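Local coordinates for DCN1-like protein 3 (Homo sapiens, PDB 4GBA), which helps attach NEDD8 to cullins by transferring it from N-terminally acetylated NEDD8-conjugating E2 enzymes to cullin-RBX complexes, at residues P39-F42 and R43-L46; A124-K127 and L128-Q132; D77-C80 and A81-S85. All coordinates share one frame; numbering follows the deposited sequence.

Contact 1 of 3, residues P39-F42 and R43-L46; sequences PTEF and RVLL
Glu41 O is gripped by two backbone N-H groups of the first helical turn. Val44 N donates to Glu41 O at 3.0 Å, but bent, and from above the carbonyl plane. Leu45 N adds a weak bond to the same oxygen. The next bond has full helical form: Leu46 N reaches Phe42 O at 2.9 Å, in the carbonyl plane and with an N-H...O angle of 160°. Glu41 holds the N-cap position of helix 42-50 in the DCUN1 domain. Two residues earlier, Pro39 makes backbone hydrogen bonds to the bound peptide, and Val44 and Leu45 pack on a modified side chain of that peptide. The Glu41 carboxylate reaches forward to Arg43. OE2 of Glu41 lies 4.0 Å from NE of Arg43, a long salt bridge. The oxygen sits well out of the guanidinium plane, so the attraction is of charges alone. Phe42 has CG anti to the backbone N (chi1 -176°), on the side of its carbonyl carbon, which brings the ring to the Leu46 side chain one turn on. Leu46 CG lies over one ring face as a CH-pi contact, 4.2 Å from the centroid of the Phe42 ring. The Leu46 methyl CD2 touches Phe42 CZ at 3.8 Å. Leu45 CD2 meets the same ring obliquely at CD1.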
loop_
_atom_site.group_PDB
_atom_site.type_symbol
_atom_site.label_atom_id
_atom_site.label_comp_id
_atom_site.label_asym_id
_atom_site.label_seq_id
_atom_site.Cartn_x
_atom_site.Cartn_y
_atom_site.Cartn_z
ATOM N N PRO A 39 -8.986 -4.303 8.522
ATOM C CA PRO A 39 -9.130 -3.498 7.300
ATOM C C PRO A 39 -7.816 -2.916 6.766
ATOM O O PRO A 39 -7.723 -2.631 5.573
ATOM C CB PRO A 39 -10.068 -2.364 7.728
ATOM C CG PRO A 39 -10.771 -2.863 8.936
ATOM C CD PRO A 39 -9.788 -3.765 9.636
ATOM N N THR A 40 -6.824 -2.734 7.631
ATOM C CA THR A 40 -5.563 -2.116 7.236
ATOM C C THR A 40 -4.477 -3.145 6.912
ATOM O O THR A 40 -3.357 -2.781 6.531
ATOM C CB THR A 40 -5.011 -1.176 8.353
ATOM O OG1 THR A 40 -4.695 -1.951 9.518
ATOM C CG2 THR A 40 -6.020 -0.130 8.711
ATOM N N GLU A 41 -4.792 -4.426 7.062
ATOM C CA GLU A 41 -3.768 -5.455 6.888
ATOM C C GLU A 41 -3.424 -5.790 5.416
ATOM O O GLU A 41 -4.140 -5.416 4.485
ATOM C CB GLU A 41 -4.124 -6.713 7.683
ATOM C CG GLU A 41 -5.146 -7.617 7.016
ATOM C CD GLU A 41 -4.863 -9.079 7.316
ATOM O OE1 GLU A 41 -5.472 -9.610 8.266
ATOM O OE2 GLU A 41 -4.010 -9.683 6.617
ATOM N N PHE A 42 -2.304 -6.481 5.235
ATOM C CA PHE A 42 -1.699 -6.734 3.919
ATOM C C PHE A 42 -2.629 -7.406 2.884
ATOM O O PHE A 42 -2.656 -7.009 1.718
ATOM C CB PHE A 42 -0.398 -7.533 4.122
ATOM C CG PHE A 42 0.387 -7.780 2.860
ATOM C CD1 PHE A 42 0.850 -6.717 2.085
ATOM C CD2 PHE A 42 0.698 -9.088 2.464
ATOM C CE1 PHE A 42 1.597 -6.949 0.919
ATOM C CE2 PHE A 42 1.441 -9.332 1.305
ATOM C CZ PHE A 42 1.890 -8.254 0.528
ATOM N N ARG A 43 -3.388 -8.416 3.304
ATOM C CA ARG A 43 -4.328 -9.080 2.399
ATOM C C ARG A 43 -5.347 -8.131 1.807
ATOM O O ARG A 43 -5.825 -8.351 0.697
ATOM C CB ARG A 43 -5.082 -10.189 3.106
ATOM C CG ARG A 43 -4.330 -11.473 3.208
ATOM C CD ARG A 43 -4.875 -12.253 4.366
ATOM N NE ARG A 43 -3.924 -13.251 4.813
ATOM C CZ ARG A 43 -4.195 -14.152 5.743
ATOM N NH1 ARG A 43 -5.399 -14.152 6.308
ATOM N NH2 ARG A 43 -3.270 -15.046 6.095
ATOM N N VAL A 44 -5.699 -7.094 2.566
ATOM C CA VAL A 44 -6.669 -6.106 2.103
ATOM C C VAL A 44 -6.046 -5.216 1.029
ATOM O O VAL A 44 -6.695 -4.895 0.026
ATOM C CB VAL A 44 -7.251 -5.276 3.277
ATOM C CG1 VAL A 44 -8.178 -4.185 2.758
ATOM C CG2 VAL A 44 -7.988 -6.212 4.260
ATOM N N LEU A 45 -4.785 -4.837 1.230
ATOM C CA LEU A 45 -4.018 -4.198 0.162
ATOM C C LEU A 45 -3.986 -5.110 -1.095
ATOM O O LEU A 45 -4.225 -4.642 -2.216
ATOM C CB LEU A 45 -2.600 -3.845 0.638
ATOM C CG LEU A 45 -1.642 -3.265 -0.412
ATOM C CD1 LEU A 45 -2.051 -1.832 -0.827
ATOM C CD2 LEU A 45 -0.191 -3.313 0.083
ATOM N N LEU A 46 -3.732 -6.407 -0.912
ATOM C CA LEU A 46 -3.725 -7.350 -2.054
ATOM C C LEU A 46 -5.074 -7.398 -2.773
ATOM O O LEU A 46 -5.132 -7.384 -3.995
ATOM C CB LEU A 46 -3.329 -8.757 -1.618
ATOM C CG LEU A 46 -1.917 -8.925 -1.068
ATOM C CD1 LEU A 46 -1.578 -10.409 -0.868
ATOM C CD2 LEU A 46 -0.933 -8.279 -2.003
#

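Contact 2 of 3, residues A124-K127 and L128-Q132; sequences ALWK and LVFTQ
Val129 N bonds to Leu125 O at 2.8 Å, nearly straight, with an N-H...O angle of 167°. One residue earlier, Leu128 N reaches Ala124 O at 2.9 Å. These are regular i to i+4 bonds of the last turns of helix 119-129. The following bond, from Phe130 N to Trp126 O, is weak at 3.3 Å. Beyond it the chain leaves the helix, and Phe130 is the first residue without helical backbone angles. The carbonyl oxygen of Leu128 takes two bonds from Thr131. Thr131 N donates to Leu128 O at 3.1 Å, and the hydroxyl OG1 of Thr131 donates to the same oxygen.

The side chains of Trp126 and Phe130 lie side by side and point the same way. Trp126 CD1 touches Phe130 CE2 at 3.7 Å, an oblique meeting of the two rings. Phe130 CG stands anti to its carbonyl carbon (chi1 -77°), which swings the ring back along the helix. Its CD2 edge then comes 3.2 Å from Trp126 O, near the ring plane. Val129 CG1 fits beside the same carbonyl and lies 3.3 Å from Leu125 O. Trp126 looks into the core of the DCUN1 domain, where its ring stacks on Trp160 and its NE1 bonds to Tyr100 OH. On another side of the helix, Leu128 packs on a modified side chain of the bound peptide.

The N-H bond from Phe130 to the Trp126 carbonyl is weak, and the polarised C-H edge of the Phe130 ring probably gives that oxygen some further electrostatic support.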
loop_
_atom_site.group_PDB
_atom_site.type_symbol
_atom_site.label_atom_id
_atom_site.label_comp_id
_atom_site.label_asym_id
_atom_site.label_seq_id
_atom_site.Cartn_x
_atom_site.Cartn_y
_atom_site.Cartn_z
ATOM N N ALA A 124 3.006 4.187 6.402
ATOM C CA ALA A 124 2.147 3.032 6.610
ATOM C C ALA A 124 2.140 2.087 5.400
ATOM O O ALA A 124 2.193 0.860 5.557
ATOM C CB ALA A 124 0.730 3.489 6.930
ATOM N N LEU A 125 2.072 2.663 4.205
ATOM C CA LEU A 125 2.009 1.881 2.965
ATOM C C LEU A 125 3.340 1.220 2.631
ATOM O O LEU A 125 3.373 0.095 2.156
ATOM C CB LEU A 125 1.536 2.743 1.807
ATOM C CG LEU A 125 0.051 3.072 1.888
ATOM C CD1 LEU A 125 -0.376 3.920 0.703
ATOM C CD2 LEU A 125 -0.754 1.780 1.962
ATOM N N TRP A 126 4.445 1.898 2.911
ATOM C CA TRP A 126 5.741 1.251 2.736
ATOM C C TRP A 126 5.882 0.026 3.626
ATOM O O TRP A 126 6.324 -1.018 3.166
ATOM C CB TRP A 126 6.886 2.220 2.989
ATOM C CG TRP A 126 7.471 2.774 1.728
ATOM C CD1 TRP A 126 7.684 2.105 0.559
ATOM C CD2 TRP A 126 7.905 4.118 1.508
ATOM N NE1 TRP A 126 8.235 2.943 -0.375
ATOM C CE2 TRP A 126 8.381 4.187 0.178
ATOM C CE3 TRP A 126 7.946 5.269 2.308
ATOM C CZ2 TRP A 126 8.901 5.371 -0.371
ATOM C CZ3 TRP A 126 8.450 6.442 1.760
ATOM C CH2 TRP A 126 8.926 6.484 0.432
ATOM N N LYS A 127 5.512 0.166 4.899
ATOM C CA LYS A 127 5.507 -0.949 5.845
ATOM C C LYS A 127 4.608 -2.085 5.345
ATOM O O LYS A 127 4.997 -3.248 5.334
ATOM C CB LYS A 127 4.990 -0.455 7.190
ATOM C CG LYS A 127 5.329 -1.329 8.382
ATOM C CD LYS A 127 4.979 -0.612 9.705
ATOM C CE LYS A 127 5.438 0.865 9.685
ATOM N NZ LYS A 127 5.193 1.640 10.961
ATOM N N LEU A 128 3.394 -1.732 4.941
ATOM C CA LEU A 128 2.439 -2.702 4.441
ATOM C C LEU A 128 2.923 -3.446 3.173
ATOM O O LEU A 128 2.901 -4.684 3.120
ATOM C CB LEU A 128 1.076 -2.036 4.197
ATOM C CG LEU A 128 -0.107 -3.011 4.150
ATOM C CD1 LEU A 128 -0.141 -3.837 5.431
ATOM C CD2 LEU A 128 -1.416 -2.279 3.938
ATOM N N VAL A 129 3.364 -2.706 2.161
ATOM C CA VAL A 129 3.714 -3.325 0.883
ATOM C C VAL A 129 4.903 -4.304 0.992
ATOM O O VAL A 129 4.962 -5.311 0.274
ATOM C CB VAL A 129 3.908 -2.261 -0.249
ATOM C CG1 VAL A 129 5.211 -1.491 -0.075
ATOM C CG2 VAL A 129 3.837 -2.916 -1.628
ATOM N N PHE A 130 5.823 -4.029 1.913
ATOM C CA PHE A 130 6.998 -4.883 2.091
ATOM C C PHE A 130 6.772 -6.030 3.082
ATOM O O PHE A 130 7.716 -6.729 3.449
ATOM C CB PHE A 130 8.221 -4.055 2.523
ATOM C CG PHE A 130 8.867 -3.277 1.395
ATOM C CD1 PHE A 130 9.487 -3.943 0.337
ATOM C CD2 PHE A 130 8.866 -1.887 1.395
ATOM C CE1 PHE A 130 10.081 -3.243 -0.696
ATOM C CE2 PHE A 130 9.465 -1.174 0.354
ATOM C CZ PHE A 130 10.074 -1.851 -0.690
ATOM N N THR A 131 5.525 -6.219 3.506
ATOM C CA THR A 131 5.164 -7.246 4.494
ATOM C C THR A 131 5.895 -8.595 4.326
ATOM O O THR A 131 6.462 -9.107 5.286
ATOM C CB THR A 131 3.616 -7.463 4.550
ATOM O OG1 THR A 131 2.980 -6.285 5.072
ATOM C CG2 THR A 131 3.267 -8.634 5.423
ATOM N N GLN A 132 5.899 -9.166 3.124
ATOM C CA GLN A 132 6.503 -10.491 2.932
ATOM C C GLN A 132 8.014 -10.457 2.717
ATOM O O GLN A 132 8.679 -11.484 2.768
ATOM C CB GLN A 132 5.837 -11.250 1.775
ATOM C CG GLN A 132 4.315 -11.304 1.880
ATOM C CD GLN A 132 3.693 -12.391 1.015
ATOM O OE1 GLN A 132 3.435 -13.495 1.490
ATOM N NE2 GLN A 132 3.426 -12.075 -0.248
#

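Contact 3 of 3, residues D77-C80 and A81-S85; sequences DGIC and ARFPS
Ala81 N donates to Asp77 O at 3.1 Å, a usual i to i+4 backbone bond. The backbone bonds then shift to i to i+3. Arg82 N bonds to Ile79 O at 2.9 Å, three residues back, while its bond to Gly78 O is weak. Phe83 N likewise reaches Cys80 O at 3.1 Å and has a weak bond to Ile79 O. Both of these i to i+3 donors sit above the carbonyl plane of their acceptor, not on a lone pair.

The shift comes just before Pro84, whose nitrogen carries no hydrogen to give to the turn before. Its ring carbon CD instead rests near Cys80 O. Helix 76-89 of the DCUN1 domain is kinked here, at Pro84 and Ser85, probably because of the proline, with tighter turning ahead of it. At the kink, the hydroxyl OG of Ser85 donates to Arg82 O at 3.2 Å, in the carbonyl plane and on a lone pair.

Several groups gather round the Phe83 ring. One is polar: Ile79 O lies over the centre of one ring face. The others are apolar or sulfur contacts. The methyl CG2 of Ile79 touches Phe83 CZ at 4.2 Å. Cys80 SG comes equally near to Phe83 CE2, in an oblique sulfur-aromatic contact. Away from the helix, Ile79 packs on Leu47 and Leu35.

Arg82 bends at chi2 (-52°), and its CG passes 3.3 Å from Gly78 O. The guanidinium goes on to the backbone before helix 76-89, where NH2 bonds to Ser72 O and NE makes a weak bond to Ile71 O.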
loop_
_atom_site.group_PDB
_atom_site.type_symbol
_atom_site.label_atom_id
_atom_site.label_comp_id
_atom_site.label_asym_id
_atom_site.label_seq_id
_atom_site.Cartn_x
_atom_site.Cartn_y
_atom_site.Cartn_z
ATOM N N ASP A 77 -16.467 -16.748 1.600
ATOM C CA ASP A 77 -15.645 -17.939 1.787
ATOM C C ASP A 77 -14.735 -18.222 0.601
ATOM O O ASP A 77 -13.620 -18.710 0.775
ATOM C CB ASP A 77 -16.509 -19.160 2.115
ATOM C CG ASP A 77 -16.705 -19.346 3.616
ATOM O OD1 ASP A 77 -16.603 -18.353 4.375
ATOM O OD2 ASP A 77 -16.949 -20.491 4.034
ATOM N N GLY A 78 -15.204 -17.896 -0.599
ATOM C CA GLY A 78 -14.403 -18.069 -1.795
ATOM C C GLY A 78 -13.215 -17.127 -1.816
ATOM O O GLY A 78 -12.108 -17.530 -2.159
ATOM N N ILE A 79 -13.446 -15.865 -1.456
ATOM C CA ILE A 79 -12.368 -14.888 -1.368
ATOM C C ILE A 79 -11.311 -15.321 -0.356
ATOM O O ILE A 79 -10.123 -15.328 -0.666
ATOM C CB ILE A 79 -12.897 -13.471 -1.028
ATOM C CG1 ILE A 79 -13.786 -12.957 -2.158
ATOM C CG2 ILE A 79 -11.733 -12.506 -0.816
ATOM C CD1 ILE A 79 -14.760 -11.916 -1.773
ATOM N N CYS A 80 -11.738 -15.699 0.848
ATOM C CA CYS A 80 -10.784 -16.123 1.876
ATOM C C CYS A 80 -9.920 -17.278 1.392
ATOM O O CYS A 80 -8.727 -17.321 1.672
ATOM C CB CYS A 80 -11.486 -16.502 3.191
ATOM S SG CYS A 80 -12.319 -15.112 3.990
ATOM N N ALA A 81 -10.524 -18.205 0.657
ATOM C CA ALA A 81 -9.798 -19.359 0.144
ATOM C C ALA A 81 -8.675 -18.967 -0.831
ATOM O O ALA A 81 -7.691 -19.701 -0.974
ATOM C CB ALA A 81 -10.761 -20.330 -0.514
ATOM N N ARG A 82 -8.819 -17.813 -1.490
ATOM C CA ARG A 82 -7.815 -17.348 -2.446
ATOM C C ARG A 82 -6.617 -16.691 -1.775
ATOM O O ARG A 82 -5.551 -16.588 -2.385
ATOM C CB ARG A 82 -8.414 -16.360 -3.451
ATOM C CG ARG A 82 -9.599 -16.893 -4.239
ATOM C CD ARG A 82 -9.308 -18.233 -4.895
ATOM N NE ARG A 82 -10.433 -18.651 -5.730
ATOM C CZ ARG A 82 -10.616 -19.885 -6.192
ATOM N NH1 ARG A 82 -9.750 -20.855 -5.910
ATOM N NH2 ARG A 82 -11.682 -20.145 -6.929
ATOM N N PHE A 83 -6.795 -16.242 -0.532
ATOM C CA PHE A 83 -5.776 -15.440 0.148
ATOM C C PHE A 83 -4.386 -16.041 0.054
ATOM O O PHE A 83 -3.469 -15.383 -0.408
ATOM C CB PHE A 83 -6.161 -15.177 1.601
ATOM C CG PHE A 83 -7.082 -13.997 1.778
ATOM C CD1 PHE A 83 -6.977 -12.888 0.943
ATOM C CD2 PHE A 83 -8.043 -13.986 2.779
ATOM C CE1 PHE A 83 -7.815 -11.790 1.107
ATOM C CE2 PHE A 83 -8.887 -12.891 2.940
ATOM C CZ PHE A 83 -8.775 -11.794 2.096
ATOM N N PRO A 84 -4.225 -17.308 0.457
ATOM C CA PRO A 84 -2.883 -17.912 0.424
ATOM C C PRO A 84 -2.214 -17.824 -0.956
ATOM O O PRO A 84 -1.004 -17.610 -1.038
ATOM C CB PRO A 84 -3.146 -19.373 0.809
ATOM C CG PRO A 84 -4.440 -19.329 1.598
ATOM C CD PRO A 84 -5.252 -18.237 0.964
ATOM N N SER A 85 -2.987 -17.977 -2.025
ATOM C CA SER A 85 -2.417 -17.913 -3.365
ATOM C C SER A 85 -2.203 -16.450 -3.823
ATOM O O SER A 85 -1.354 -16.166 -4.678
ATOM C CB SER A 85 -3.276 -18.709 -4.357
ATOM O OG SER A 85 -4.242 -17.881 -4.991
#

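How the contacts relate
From the N terminus, contact 1 comes first, at the start of helix 42-50. Contact 3 follows on helix 76-89, and contact 2 closes the series at the end of helix 119-129. Each joins neighbouring residues of one continuous segment, so none encloses a long loop, and none nests in or crosses another. Contact 1 lies between the other two in space. Phe42 packs against Leu128, Thr131 and Gln132 of contact 2, while Arg43 CB meets the Phe83 ring of contact 3. Contacts 2 and 3 do not touch; their nearest atoms are about 7 Å apart. Helix 42-50 thereby bridges helix 76-89 and the end of helix 119-129.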